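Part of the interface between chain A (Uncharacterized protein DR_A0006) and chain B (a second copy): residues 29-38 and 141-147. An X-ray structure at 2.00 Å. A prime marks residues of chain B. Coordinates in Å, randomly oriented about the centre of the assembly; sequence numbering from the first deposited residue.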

# COMPACT_ATOMS: atom_id res chain seq x y z
N LEU A 29 -1.72 -10.00 -6.12
CA LEU A 29 -0.57 -9.43 -6.83
C LEU A 29 -0.68 -7.95 -7.23
O LEU A 29 0.32 -7.24 -7.22
N PRO A 30 -1.88 -7.49 -7.60
CA PRO A 30 -2.04 -6.08 -7.98
C PRO A 30 -1.66 -5.11 -6.86
O PRO A 30 -1.49 -3.91 -7.09
N LEU A 31 -1.54 -5.61 -5.63
CA LEU A 31 -1.14 -4.78 -4.50
C LEU A 31 0.38 -4.64 -4.55
O LEU A 31 0.94 -3.57 -4.28
N LEU A 32 1.04 -5.74 -4.90
CA LEU A 32 2.50 -5.76 -4.98
C LEU A 32 3.01 -5.16 -6.27
O LEU A 32 4.02 -4.45 -6.27
N MET A 33 2.34 -5.45 -7.38
CA MET A 33 2.72 -4.92 -8.69
C MET A 33 1.55 -4.06 -9.14
O MET A 33 0.69 -4.51 -9.91
N THR A 34 1.53 -2.82 -8.67
CA THR A 34 0.44 -1.90 -8.96
C THR A 34 0.13 -1.55 -10.41
O THR A 34 -0.82 -0.82 -10.67
N HIS A 35 0.91 -2.06 -11.36
CA HIS A 35 0.60 -1.79 -12.76
C HIS A 35 -0.48 -2.78 -13.20
O HIS A 35 -1.02 -2.68 -14.30
N LEU A 36 -0.79 -3.73 -12.33
CA LEU A 36 -1.81 -4.74 -12.60
C LEU A 36 -3.14 -4.31 -11.99
O LEU A 36 -3.17 -3.74 -10.90
N ARG A 37 -4.24 -4.60 -12.69
CA ARG A 37 -5.56 -4.23 -12.18
C ARG A 37 -6.18 -5.40 -11.42
O ARG A 37 -6.83 -5.21 -10.40
N SER A 38 -5.99 -6.61 -11.93
CA SER A 38 -6.53 -7.79 -11.28
C SER A 38 -5.94 -9.09 -11.82
O SER A 38 -5.48 -9.16 -12.96
N LYS B 141 -7.63 4.92 -2.78
CA LYS B 141 -8.77 4.94 -3.69
C LYS B 141 -8.75 3.68 -4.57
O LYS B 141 -9.73 2.96 -4.66
N ARG B 142 -7.62 3.44 -5.22
CA ARG B 142 -7.47 2.28 -6.09
C ARG B 142 -7.73 0.97 -5.35
O ARG B 142 -8.44 0.10 -5.84
N GLU B 143 -7.14 0.85 -4.17
CA GLU B 143 -7.29 -0.35 -3.36
C GLU B 143 -8.73 -0.61 -2.98
O GLU B 143 -9.22 -1.74 -3.08
N GLN B 144 -9.42 0.43 -2.54
CA GLN B 144 -10.82 0.30 -2.16
C GLN B 144 -11.72 -0.00 -3.35
O GLN B 144 -12.55 -0.91 -3.29
N GLU B 145 -11.55 0.74 -4.44
CA GLU B 145 -12.37 0.55 -5.63
C GLU B 145 -12.15 -0.79 -6.33
O GLU B 145 -13.02 -1.25 -7.07
N LEU B 146 -11.00 -1.42 -6.09
CA LEU B 146 -10.72 -2.72 -6.70
C LEU B 146 -11.11 -3.84 -5.74
O LEU B 146 -11.40 -4.96 -6.16
N GLY B 147 -11.12 -3.53 -4.45
CA GLY B 147 -11.50 -4.51 -3.45
C GLY B 147 -10.37 -5.37 -2.91
O GLY B 147 -10.62 -6.30 -2.15

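This is a small contact, burying 317 Å² over both sides, in which one arginine from a helix of chain B donates hydrogen bonds to backbone carbonyls of a segment of chain A that contains a type I turn, rather than forming a salt bridge, with two leucine contacts, Leu146′ on Arg37 and Leu31 on Glu143′, beside it. Arg142′ has the largest covered area, 91 Å². Its CA-to-CB bond points toward chain A, and chi1 to chi3 are all t (171°, -180°, 175°), so the side chain is extended and carries its guanidinium across the gap; chi4 is -84°.

Two carbonyls lie at the edge of that group, near its plane, where N-H donors can reach them. Arg142′ NH2 donates to Pro30 O at 2.7 Å (153°) and to Leu36 O at 2.7 Å (134°), while Arg142′ NH1 adds a weak bond to Pro30 O at 3.2 Å (129°). The type I turn from Met33 to Leu36, closed by Leu36 N to Met33 O at 2.9 Å, ends at Leu36, the second acceptor residue, and so brings its carbonyl round to the same guanidinium edge as Pro30 O. Thr34 CA covers one face of the guanidinium. Thr34 O is 3.4 Å from Arg142′ NH2, but the angle is too poor for a hydrogen bond. Thr34, chi1 p, brings CG2 to 3.9 Å from Arg142′ NH1, and its OG1 is satisfied elsewhere in the structure.

Two further contacts extend the patch. The CA-to-CB bond of Leu146′ (m, t) points toward chain A, and its CD2 lies over one face of the Arg37 guanidinium, 3.4 Å from Arg37 NH1; the CA-to-CB bond of Arg37 runs sideways, but with chi1 to chi3 all t its end comes nearer the other stretch. Leu31 also starts sideways, with chi1 off-well at -97°, and its CD2 meets Glu143′ CD at 3.7 Å, an apolar group against a carboxylate carbon. The CA-to-CB bonds of Met33 and His35 point away.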

# COMPACT_ATOMS: atom_id res chain seq x y z
CB LEU A 29 -0.24 -10.25 -8.08
CG LEU A 29 0.46 -11.58 -7.82
CD1 LEU A 29 0.76 -12.27 -9.15
CD2 LEU A 29 1.73 -11.34 -7.05
CB PRO A 30 -3.51 -5.98 -8.36
CG PRO A 30 -3.77 -7.34 -8.94
CD PRO A 30 -3.11 -8.24 -7.91
CB LEU A 31 -1.54 -5.42 -3.17
CG LEU A 31 -2.84 -4.96 -2.53
CD1 LEU A 31 -3.08 -5.73 -1.25
CD2 LEU A 31 -2.76 -3.46 -2.23
CB LEU A 32 3.00 -7.20 -4.85
CG LEU A 32 2.63 -7.94 -3.56
CD1 LEU A 32 3.07 -9.39 -3.68
CD2 LEU A 32 3.28 -7.27 -2.36
CB MET A 33 2.97 -6.06 -9.69
CG MET A 33 4.04 -7.06 -9.24
SD MET A 33 4.51 -8.31 -10.47
CE MET A 33 6.22 -7.98 -10.54
CB THR A 34 0.63 -0.59 -8.17
OG1 THR A 34 1.85 0.05 -8.57
CG2 THR A 34 0.68 -0.89 -6.67
CB HIS A 35 1.85 -1.90 -13.65
CG HIS A 35 2.43 -3.28 -13.72
ND1 HIS A 35 3.15 -3.84 -12.68
CD2 HIS A 35 2.39 -4.22 -14.70
CE1 HIS A 35 3.53 -5.06 -13.02
NE2 HIS A 35 3.08 -5.31 -14.24
CB LEU A 36 -1.42 -6.10 -12.00
CG LEU A 36 -0.30 -6.92 -12.65
CD1 LEU A 36 -0.07 -8.19 -11.82
CD2 LEU A 36 -0.69 -7.28 -14.08
CB ARG A 37 -6.49 -3.82 -13.32
CG ARG A 37 -7.92 -3.54 -12.88
CD ARG A 37 -8.80 -3.15 -14.05
NE ARG A 37 -10.20 -2.98 -13.67
CZ ARG A 37 -10.66 -1.96 -12.95
NH1 ARG A 37 -9.85 -1.00 -12.54
NH2 ARG A 37 -11.95 -1.89 -12.65
CB SER A 38 -8.05 -7.81 -11.43
OG SER A 38 -8.44 -7.98 -12.78
CB LYS B 141 -8.70 6.18 -4.58
CG LYS B 141 -9.76 6.23 -5.67
CD LYS B 141 -9.60 7.50 -6.49
CE LYS B 141 -10.77 7.70 -7.44
NZ LYS B 141 -10.95 6.55 -8.34
CB ARG B 142 -6.06 2.25 -6.69
CG ARG B 142 -5.71 0.97 -7.45
CD ARG B 142 -4.29 1.05 -8.00
NE ARG B 142 -3.87 -0.19 -8.64
CZ ARG B 142 -3.37 -1.24 -7.98
NH1 ARG B 142 -3.21 -1.19 -6.66
NH2 ARG B 142 -3.07 -2.34 -8.65
CB GLU B 143 -6.41 -0.25 -2.11
CG GLU B 143 -4.93 -0.41 -2.42
CD GLU B 143 -4.04 -0.12 -1.22
OE1 GLU B 143 -4.36 -0.62 -0.11
OE2 GLU B 143 -3.03 0.59 -1.39
CB GLN B 144 -11.30 1.57 -1.46
CG GLN B 144 -10.80 1.71 -0.03
CD GLN B 144 -11.36 0.65 0.90
OE1 GLN B 144 -12.57 0.42 0.93
NE2 GLN B 144 -10.49 0.01 1.67
CB GLU B 145 -12.17 1.70 -6.62
CG GLU B 145 -12.40 3.08 -5.99
CD GLU B 145 -12.69 4.17 -6.99
OE1 GLU B 145 -12.15 4.13 -8.12
OE2 GLU B 145 -13.46 5.10 -6.64
CB LEU B 146 -9.24 -2.84 -7.05
CG LEU B 146 -8.79 -1.94 -8.21
CD1 LEU B 146 -7.29 -2.07 -8.42
CD2 LEU B 146 -9.54 -2.34 -9.47